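Local atomic coordinates of cytochrome P450 (PDB entry 3WEC), a protein that probably acts as a heme-dependent monooxygenase that N-hydroxylates the quinoline ring of an aurachin precursor. Residues M85-G90 with E195-R200; D129-A134 with L371-R376; S270-Q275 with L294-P299. One frame throughout, in Å; residues are numbered along the deposited sequence.

Contact 1. Residues M85-G90 with E195-R200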
loop_
_atom_site.group_PDB
_atom_site.type_symbol
_atom_site.label_atom_id
_atom_site.label_comp_id
_atom_site.label_asym_id
_atom_site.label_seq_id
_atom_site.Cartn_x
_atom_site.Cartn_y
_atom_site.Cartn_z
ATOM N N MET A 85 -8.397 3.121 19.301
ATOM C CA MET A 85 -8.020 2.645 17.961
ATOM C C MET A 85 -9.221 2.482 17.040
ATOM O O MET A 85 -10.190 1.845 17.414
ATOM C CB MET A 85 -7.304 1.281 18.034
ATOM C CG MET A 85 -5.804 1.310 18.326
ATOM S SD MET A 85 -4.812 2.261 17.156
ATOM C CE MET A 85 -4.838 1.249 15.668
ATOM N N PRO A 86 -9.146 3.039 15.818
ATOM C CA PRO A 86 -10.075 2.775 14.714
ATOM C C PRO A 86 -9.864 1.341 14.228
ATOM O O PRO A 86 -8.832 0.753 14.559
ATOM C CB PRO A 86 -9.616 3.770 13.644
ATOM C CG PRO A 86 -8.172 3.974 13.928
ATOM C CD PRO A 86 -8.079 3.978 15.410
ATOM N N PRO A 87 -10.826 0.762 13.486
ATOM C CA PRO A 87 -10.591 -0.575 12.903
ATOM C C PRO A 87 -9.323 -0.574 12.045
ATOM O O PRO A 87 -9.159 0.267 11.165
ATOM C CB PRO A 87 -11.807 -0.810 12.006
ATOM C CG PRO A 87 -12.835 0.153 12.464
ATOM C CD PRO A 87 -12.114 1.330 13.061
ATOM N N PHE A 88 -8.425 -1.499 12.348
ATOM C CA PHE A 88 -7.108 -1.515 11.740
ATOM C C PHE A 88 -6.620 -2.955 11.544
ATOM O O PHE A 88 -6.681 -3.770 12.486
ATOM C CB PHE A 88 -6.157 -0.695 12.619
ATOM C CG PHE A 88 -4.746 -0.619 12.110
ATOM C CD1 PHE A 88 -3.686 -0.973 12.938
ATOM C CD2 PHE A 88 -4.467 -0.188 10.816
ATOM C CE1 PHE A 88 -2.381 -0.889 12.481
ATOM C CE2 PHE A 88 -3.157 -0.119 10.354
ATOM C CZ PHE A 88 -2.113 -0.472 11.189
ATOM N N LEU A 89 -6.202 -3.257 10.306
ATOM C CA LEU A 89 -5.488 -4.505 9.967
ATOM C C LEU A 89 -4.360 -4.689 10.960
ATOM O O LEU A 89 -3.569 -3.773 11.167
ATOM C CB LEU A 89 -4.863 -4.421 8.564
ATOM C CG LEU A 89 -5.309 -5.166 7.300
ATOM C CD1 LEU A 89 -4.143 -5.195 6.312
ATOM C CD2 LEU A 89 -5.806 -6.579 7.551
ATOM N N GLY A 90 -4.257 -5.836 11.604
ATOM C CA GLY A 90 -3.162 -5.965 12.563
ATOM C C GLY A 90 -3.416 -5.514 14.006
ATOM O O GLY A 90 -2.552 -5.683 14.878
ATOM N N GLU A 195 -20.086 5.520 14.090
ATOM C CA GLU A 195 -20.974 4.820 13.157
ATOM C C GLU A 195 -20.240 4.237 11.949
ATOM O O GLU A 195 -20.755 3.325 11.294
ATOM C CB GLU A 195 -22.098 5.764 12.680
ATOM C CG GLU A 195 -22.698 5.401 11.319
ATOM C CD GLU A 195 -23.880 6.264 10.894
ATOM O OE1 GLU A 195 -24.053 6.439 9.664
ATOM O OE2 GLU A 195 -24.638 6.756 11.765
ATOM N N VAL A 196 -19.043 4.782 11.691
ATOM C CA VAL A 196 -18.197 4.507 10.553
ATOM C C VAL A 196 -17.189 3.425 10.928
ATOM O O VAL A 196 -16.953 2.493 10.141
ATOM C CB VAL A 196 -17.448 5.800 10.106
ATOM C CG1 VAL A 196 -16.304 5.482 9.147
ATOM C CG2 VAL A 196 -18.405 6.782 9.466
ATOM N N ALA A 197 -16.608 3.552 12.128
ATOM C CA ALA A 197 -15.832 2.447 12.745
ATOM C C ALA A 197 -16.733 1.201 12.721
ATOM O O ALA A 197 -16.412 0.240 12.093
ATOM C CB ALA A 197 -15.441 2.814 14.189
ATOM N N ASP A 198 -17.900 1.270 13.363
ATOM C CA ASP A 198 -18.917 0.192 13.329
ATOM C C ASP A 198 -19.209 -0.326 11.924
ATOM O O ASP A 198 -18.997 -1.521 11.644
ATOM C CB ASP A 198 -20.252 0.667 13.960
ATOM C CG ASP A 198 -20.154 0.912 15.451
ATOM O OD1 ASP A 198 -21.221 1.131 16.078
ATOM O OD2 ASP A 198 -19.036 0.875 16.012
ATOM N N ARG A 199 -19.670 0.570 11.040
ATOM C CA ARG A 199 -19.931 0.242 9.631
ATOM C C ARG A 199 -18.763 -0.526 8.956
ATOM O O ARG A 199 -18.938 -1.352 8.031
ATOM C CB ARG A 199 -20.092 1.542 8.917
ATOM C CG ARG A 199 -20.947 1.518 7.689
ATOM C CD ARG A 199 -22.038 2.506 8.007
ATOM N NE ARG A 199 -22.478 3.285 6.869
ATOM C CZ ARG A 199 -23.725 3.775 6.777
ATOM N NH1 ARG A 199 -24.605 3.491 7.715
ATOM N NH2 ARG A 199 -24.103 4.479 5.723
ATOM N N ARG A 200 -17.569 -0.248 9.441
ATOM C CA ARG A 200 -16.324 -0.753 8.834
ATOM C C ARG A 200 -16.001 -2.089 9.458
ATOM O O ARG A 200 -15.547 -3.028 8.784
ATOM C CB ARG A 200 -15.230 0.220 9.205
ATOM C CG ARG A 200 -14.131 0.461 8.195
ATOM C CD ARG A 200 -14.248 1.860 7.664
ATOM N NE ARG A 200 -12.999 2.586 7.819
ATOM C CZ ARG A 200 -12.768 3.813 7.362
ATOM N NH1 ARG A 200 -13.662 4.502 6.679
ATOM N NH2 ARG A 200 -11.622 4.374 7.630
#
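P87 (phi -56°) has its ring puckered C-gamma exo, and CG and CD are the ring atoms that lie against A197 and R200. R200 has a chain bent at chi2 (111°) and chi3 (126°). Its CB stays beside the proline while the guanidinium is carried farther off. The proline ring meets the helix mostly with its outer carbons. P87 CG lies 3.6 Å from A197 O, and P87 CD lies 3.8 Å from A197 CB. On the next turn of the helix, R200 CB stands 4.0 Å from P87 CG. The contact is therefore van der Waals packing of a ring against backbone and CB atoms. A197 O is also held within the helix, where R200 N donates to it at 2.9 Å.

In the P450 fold this joins the loop between the B' and C helices to the G helix, residues 194-216. Both elements help to roof the substrate pocket in this family. The patch is at the surface, and P87 supplies over half of its 121 Å² of buried area. Next to P87, F88 touches the bound aurachin intermediate. L89, one residue on, packs on L249 and V252 of helix 240-271.

Contact 2. Residues D129-A134 with L371-R376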
loop_
_atom_site.group_PDB
_atom_site.type_symbol
_atom_site.label_atom_id
_atom_site.label_comp_id
_atom_site.label_asym_id
_atom_site.label_seq_id
_atom_site.Cartn_x
_atom_site.Cartn_y
_atom_site.Cartn_z
ATOM N N ASP A 129 -5.018 -10.067 -19.751
ATOM C CA ASP A 129 -6.101 -9.483 -20.566
ATOM C C ASP A 129 -7.112 -8.728 -19.706
ATOM O O ASP A 129 -7.607 -7.659 -20.075
ATOM C CB ASP A 129 -6.811 -10.562 -21.410
ATOM C CG ASP A 129 -6.287 -10.643 -22.843
ATOM O OD1 ASP A 129 -5.291 -9.966 -23.167
ATOM O OD2 ASP A 129 -6.890 -11.372 -23.672
ATOM N N ILE A 130 -7.403 -9.260 -18.534
ATOM C CA ILE A 130 -8.387 -8.612 -17.699
ATOM C C ILE A 130 -7.795 -7.402 -16.928
ATOM O O ILE A 130 -8.538 -6.488 -16.534
ATOM C CB ILE A 130 -9.128 -9.630 -16.802
ATOM C CG1 ILE A 130 -8.583 -9.598 -15.394
ATOM C CG2 ILE A 130 -9.147 -11.035 -17.430
ATOM C CD1 ILE A 130 -9.295 -8.566 -14.549
ATOM N N VAL A 131 -6.472 -7.377 -16.741
ATOM C CA VAL A 131 -5.819 -6.201 -16.150
ATOM C C VAL A 131 -5.875 -5.043 -17.135
ATOM O O VAL A 131 -6.242 -3.918 -16.768
ATOM C CB VAL A 131 -4.350 -6.456 -15.761
ATOM C CG1 VAL A 131 -3.707 -5.161 -15.269
ATOM C CG2 VAL A 131 -4.255 -7.545 -14.691
ATOM N N LEU A 132 -5.510 -5.336 -18.381
ATOM C CA LEU A 132 -5.577 -4.389 -19.480
ATOM C C LEU A 132 -6.987 -3.827 -19.666
ATOM O O LEU A 132 -7.153 -2.625 -19.861
ATOM C CB LEU A 132 -5.107 -5.062 -20.780
ATOM C CG LEU A 132 -5.526 -4.461 -22.130
ATOM C CD1 LEU A 132 -4.918 -3.088 -22.341
ATOM C CD2 LEU A 132 -5.176 -5.382 -23.286
ATOM N N SER A 133 -7.985 -4.704 -19.615
ATOM C CA SER A 133 -9.381 -4.328 -19.795
ATOM C C SER A 133 -9.788 -3.316 -18.732
ATOM O O SER A 133 -10.335 -2.241 -19.040
ATOM C CB SER A 133 -10.250 -5.577 -19.703
ATOM O OG SER A 133 -11.527 -5.347 -20.229
ATOM N N ALA A 134 -9.499 -3.661 -17.476
ATOM C CA ALA A 134 -9.715 -2.760 -16.362
ATOM C C ALA A 134 -8.915 -1.453 -16.530
ATOM O O ALA A 134 -9.464 -0.360 -16.291
ATOM C CB ALA A 134 -9.367 -3.441 -15.052
ATOM N N LEU A 371 -0.220 -0.821 -12.902
ATOM C CA LEU A 371 0.229 0.538 -13.001
ATOM C C LEU A 371 0.808 0.782 -14.383
ATOM O O LEU A 371 0.584 1.844 -14.948
ATOM C CB LEU A 371 1.252 0.847 -11.881
ATOM C CG LEU A 371 0.632 1.057 -10.482
ATOM C CD1 LEU A 371 1.708 1.136 -9.404
ATOM C CD2 LEU A 371 -0.266 2.275 -10.427
ATOM N N GLN A 372 1.511 -0.221 -14.921
ATOM C CA GLN A 372 2.097 -0.191 -16.283
ATOM C C GLN A 372 1.092 -0.182 -17.388
ATOM O O GLN A 372 1.257 0.590 -18.344
ATOM C CB GLN A 372 3.020 -1.376 -16.520
ATOM C CG GLN A 372 4.259 -1.282 -15.654
ATOM C CD GLN A 372 5.054 -2.545 -15.657
ATOM O OE1 GLN A 372 4.694 -3.512 -16.335
ATOM N NE2 GLN A 372 6.154 -2.548 -14.915
ATOM N N HIS A 373 0.078 -1.043 -17.294
ATOM C CA HIS A 373 -1.026 -1.020 -18.264
ATOM C C HIS A 373 -1.782 0.270 -18.170
ATOM O O HIS A 373 -2.308 0.754 -19.178
ATOM C CB HIS A 373 -2.029 -2.138 -18.013
ATOM C CG HIS A 373 -1.573 -3.479 -18.458
ATOM N ND1 HIS A 373 -1.457 -3.804 -19.747
ATOM C CD2 HIS A 373 -1.242 -4.610 -17.727
ATOM C CE1 HIS A 373 -1.047 -5.080 -19.851
ATOM N NE2 HIS A 373 -0.917 -5.570 -18.603
ATOM N N PHE A 374 -1.900 0.803 -16.953
ATOM C CA PHE A 374 -2.643 2.049 -16.792
ATOM C C PHE A 374 -1.917 3.197 -17.476
ATOM O O PHE A 374 -2.550 3.975 -18.181
ATOM C CB PHE A 374 -2.880 2.399 -15.333
ATOM C CG PHE A 374 -3.625 3.701 -15.138
ATOM C CD1 PHE A 374 -5.004 3.720 -15.111
ATOM C CD2 PHE A 374 -2.939 4.896 -14.957
ATOM C CE1 PHE A 374 -5.700 4.905 -14.922
ATOM C CE2 PHE A 374 -3.631 6.072 -14.744
ATOM C CZ PHE A 374 -5.007 6.087 -14.759
ATOM N N LEU A 375 -0.604 3.303 -17.237
ATOM C CA LEU A 375 0.204 4.364 -17.795
ATOM C C LEU A 375 0.259 4.246 -19.356
ATOM O O LEU A 375 0.108 5.252 -20.053
ATOM C CB LEU A 375 1.602 4.344 -17.164
ATOM C CG LEU A 375 2.503 5.590 -17.145
ATOM C CD1 LEU A 375 3.963 5.192 -17.276
ATOM C CD2 LEU A 375 2.141 6.651 -18.163
ATOM N N ARG A 376 0.434 3.017 -19.860
ATOM C CA ARG A 376 0.493 2.715 -21.287
ATOM C C ARG A 376 -0.778 3.153 -22.028
ATOM O O ARG A 376 -0.695 3.720 -23.118
ATOM C CB ARG A 376 0.748 1.228 -21.569
ATOM C CG ARG A 376 0.720 0.932 -23.070
ATOM C CD ARG A 376 1.092 -0.495 -23.480
ATOM N NE ARG A 376 2.434 -0.858 -23.045
ATOM C CZ ARG A 376 2.702 -1.512 -21.917
ATOM N NH1 ARG A 376 1.722 -1.916 -21.106
ATOM N NH2 ARG A 376 3.959 -1.778 -21.612
#
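H373 packs against V131 and L132 in a helix-to-helix contact on the flank of the P450 helical core. Segment 129-134 belongs to helix 128-141, the D helix of the family. Segment 371-376 belongs to helix 364-381, the L helix, which follows the loop with the heme ligand C361. These two helices, together with E and I, make up the four-helix bundle of the fold. The other two are also present here: A134 touches F156 and V160 of helix 155-165, and F374 touches I262 and M265 of helix 240-271.

One imidazole carries the joint. H373 has its CG anti to the carbonyl carbon (chi1 -76°), and this sends the ring out toward the other helix. V131 CG1 reaches CD2 of H373 at 3.5 Å and comes in obliquely. The valine torsion (chi1 175°) sets CG1 beside its own carbonyl carbon. The two side chains cross at about a right angle. L132 meets the ring differently. Its CB lies over one face, 4.0 Å from ND1 of H373, while the rest of the leucine continues past the ring toward E377. V131 also rests on S369 and M370, one turn earlier on helix 364-381.

The far end of the ring has a polar partner. H373 NE2 is hydrogen bonded to D128 OD2, just before segment 129-134. The imidazole is thus fixed at its outer end by a carboxylate and packed by L132 over one face and by V131 obliquely. The nearby aspartate probably favours a proton on NE2 and may make the ring somewhat more basic.

Contact 3. Residues S270-Q275 with L294-P299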
loop_
_atom_site.group_PDB
_atom_site.type_symbol
_atom_site.label_atom_id
_atom_site.label_comp_id
_atom_site.label_asym_id
_atom_site.label_seq_id
_atom_site.Cartn_x
_atom_site.Cartn_y
_atom_site.Cartn_z
ATOM N N SER A 270 1.001 15.893 -14.262
ATOM C CA SER A 270 0.414 17.228 -14.387
ATOM C C SER A 270 1.493 18.258 -14.067
ATOM O O SER A 270 1.674 19.258 -14.775
ATOM C CB SER A 270 -0.763 17.399 -13.420
ATOM O OG SER A 270 -1.444 18.637 -13.625
ATOM N N ARG A 271 2.227 17.986 -12.999
ATOM C CA ARG A 271 3.288 18.873 -12.579
ATOM C C ARG A 271 4.537 18.815 -13.467
ATOM O O ARG A 271 5.309 19.760 -13.475
ATOM C CB ARG A 271 3.623 18.588 -11.124
ATOM C CG ARG A 271 2.620 19.210 -10.165
ATOM C CD ARG A 271 2.778 18.574 -8.803
ATOM N NE ARG A 271 1.844 19.130 -7.830
ATOM C CZ ARG A 271 1.727 18.681 -6.578
ATOM N NH1 ARG A 271 2.486 17.674 -6.153
ATOM N NH2 ARG A 271 0.850 19.222 -5.765
ATOM N N HIS A 272 4.750 17.715 -14.198
ATOM C CA HIS A 272 5.966 17.564 -15.046
ATOM C C HIS A 272 5.627 17.072 -16.435
ATOM O O HIS A 272 5.897 15.909 -16.779
ATOM C CB HIS A 272 7.009 16.642 -14.366
ATOM C CG HIS A 272 7.303 16.996 -12.901
ATOM N ND1 HIS A 272 8.142 18.007 -12.539
ATOM C CD2 HIS A 272 6.829 16.440 -11.716
ATOM C CE1 HIS A 272 8.196 18.081 -11.192
ATOM N NE2 HIS A 272 7.396 17.115 -10.692
ATOM N N ALA A 273 5.056 17.955 -17.260
ATOM C CA ALA A 273 4.427 17.546 -18.530
ATOM C C ALA A 273 5.431 16.963 -19.507
ATOM O O ALA A 273 5.085 16.177 -20.391
ATOM C CB ALA A 273 3.671 18.706 -19.165
ATOM N N ASP A 274 6.683 17.364 -19.328
ATOM C CA ASP A 274 7.787 16.941 -20.182
ATOM C C ASP A 274 8.113 15.455 -19.967
ATOM O O ASP A 274 8.449 14.764 -20.921
ATOM C CB ASP A 274 9.028 17.823 -19.936
ATOM C CG ASP A 274 9.524 17.752 -18.489
ATOM O OD1 ASP A 274 8.889 18.360 -17.594
ATOM O OD2 ASP A 274 10.544 17.069 -18.234
ATOM N N GLN A 275 8.015 14.983 -18.718
ATOM C CA GLN A 275 8.329 13.588 -18.366
ATOM C C GLN A 275 7.273 12.660 -18.956
ATOM O O GLN A 275 7.554 11.513 -19.330
ATOM C CB GLN A 275 8.372 13.388 -16.836
ATOM C CG GLN A 275 9.488 14.112 -16.091
ATOM C CD GLN A 275 10.879 13.683 -16.535
ATOM O OE1 GLN A 275 11.126 12.504 -16.774
ATOM N NE2 GLN A 275 11.796 14.647 -16.655
ATOM N N LEU A 294 6.513 5.605 -8.263
ATOM C CA LEU A 294 6.408 4.914 -6.970
ATOM C C LEU A 294 7.513 5.382 -6.031
ATOM O O LEU A 294 7.284 5.481 -4.802
ATOM C CB LEU A 294 6.449 3.385 -7.133
ATOM C CG LEU A 294 5.198 2.618 -7.562
ATOM C CD1 LEU A 294 5.565 1.242 -8.061
ATOM C CD2 LEU A 294 4.139 2.453 -6.496
ATOM N N ARG A 295 8.677 5.697 -6.618
ATOM C CA ARG A 295 9.801 6.284 -5.879
ATOM C C ARG A 295 9.533 7.738 -5.436
ATOM O O ARG A 295 9.701 8.063 -4.260
ATOM C CB ARG A 295 11.120 6.217 -6.666
ATOM C CG ARG A 295 12.308 6.616 -5.808
ATOM C CD ARG A 295 13.549 6.991 -6.621
ATOM N NE ARG A 295 13.415 8.136 -7.522
ATOM C CZ ARG A 295 13.507 9.430 -7.174
ATOM N NH1 ARG A 295 13.693 9.802 -5.914
ATOM N NH2 ARG A 295 13.421 10.370 -8.106
ATOM N N PHE A 296 9.155 8.583 -6.400
ATOM C CA PHE A 296 8.887 10.022 -6.199
ATOM C C PHE A 296 7.644 10.265 -5.354
ATOM O O PHE A 296 7.606 11.191 -4.564
ATOM C CB PHE A 296 8.718 10.718 -7.570
ATOM C CG PHE A 296 8.782 12.214 -7.518
ATOM C CD1 PHE A 296 9.989 12.879 -7.349
ATOM C CD2 PHE A 296 7.626 12.979 -7.685
ATOM C CE1 PHE A 296 10.039 14.287 -7.322
ATOM C CE2 PHE A 296 7.675 14.380 -7.647
ATOM C CZ PHE A 296 8.891 15.036 -7.482
ATOM N N GLU A 297 6.597 9.472 -5.558
ATOM C CA GLU A 297 5.378 9.683 -4.798
ATOM C C GLU A 297 4.803 8.337 -4.340
ATOM O O GLU A 297 3.815 7.872 -4.896
ATOM C CB GLU A 297 4.333 10.457 -5.617
ATOM C CG GLU A 297 4.615 11.948 -5.826
ATOM C CD GLU A 297 4.235 12.824 -4.649
ATOM O OE1 GLU A 297 3.920 12.291 -3.565
ATOM O OE2 GLU A 297 4.284 14.075 -4.789
ATOM N N PRO A 298 5.412 7.727 -3.309
ATOM C CA PRO A 298 4.986 6.378 -2.892
ATOM C C PRO A 298 3.643 6.450 -2.214
ATOM O O PRO A 298 3.299 7.490 -1.658
ATOM C CB PRO A 298 6.097 5.937 -1.917
ATOM C CG PRO A 298 7.086 7.080 -1.845
ATOM C CD PRO A 298 6.412 8.305 -2.385
ATOM N N PRO A 299 2.829 5.378 -2.302
ATOM C CA PRO A 299 1.508 5.520 -1.679
ATOM C C PRO A 299 1.594 5.343 -0.150
ATOM O O PRO A 299 0.765 5.911 0.602
ATOM C CB PRO A 299 0.684 4.405 -2.343
ATOM C CG PRO A 299 1.709 3.367 -2.695
ATOM C CD PRO A 299 2.980 4.103 -3.029
#
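H272, F296 and E297 supply most of the 83 Å² buried here. H272 and F296 come from opposite directions. The tip of the imidazole, NE2 of H272, is 4.1 Å from both CE2 and CZ of F296. The ring planes are nearly perpendicular, at 84°, but the approach is oblique and the centroids are 5.8 Å apart. H272 sits between helix 240-271 and helix 273-281, in the N-cap position of the second, and its O accepts the backbone N-H of Q275. With chi1 -49°, CG is anti to the carbonyl carbon, and the ring extends to F296. One imidazole face lies over CB of R271.

F296 closes helix 286-296, the K helix of P450s. That helix also bears E292 and R295, whose salt bridge is that of the family's ExxR motif. F296 reaches out with CG anti to its backbone N (chi1 -166°), and R333 makes a cation-pi contact with the ring.

E297 is buried just past the helix end. Its OE2 is 4.2 Å from NH1 of R271, near the guanidinium plane at its edge. The two charges are near each other but do not pair directly. R271 NE pairs instead with E389, and E297 OE1 with R400 and with Y27 OH. The R271-E297 attraction is therefore probably secondary, and the stronger electrostatic ties of both residues run to other parts of the chain.

Overall arrangement
Contacts 2 and 3 are neighbours. Their centres are 19 Å apart, and L371 CD1 touches L294 CD2 at 4.0 Å, so the K and L helices meet between them. Contact 1 is remote from both, with centres 32 Å away. Its nearest atoms are about 18 Å from contact 2 and about 12 Å from contact 3, which lies across the chain's centre. Contact 1 is on the substrate side, with F88 in the pocket of the aurachin intermediate. Contact 3 reaches the heme through P299. Contact 2 lies away from the ligand sites, with the V131 side chain about 10 Å from the heme. Helix 240-271 packs on residues of all three.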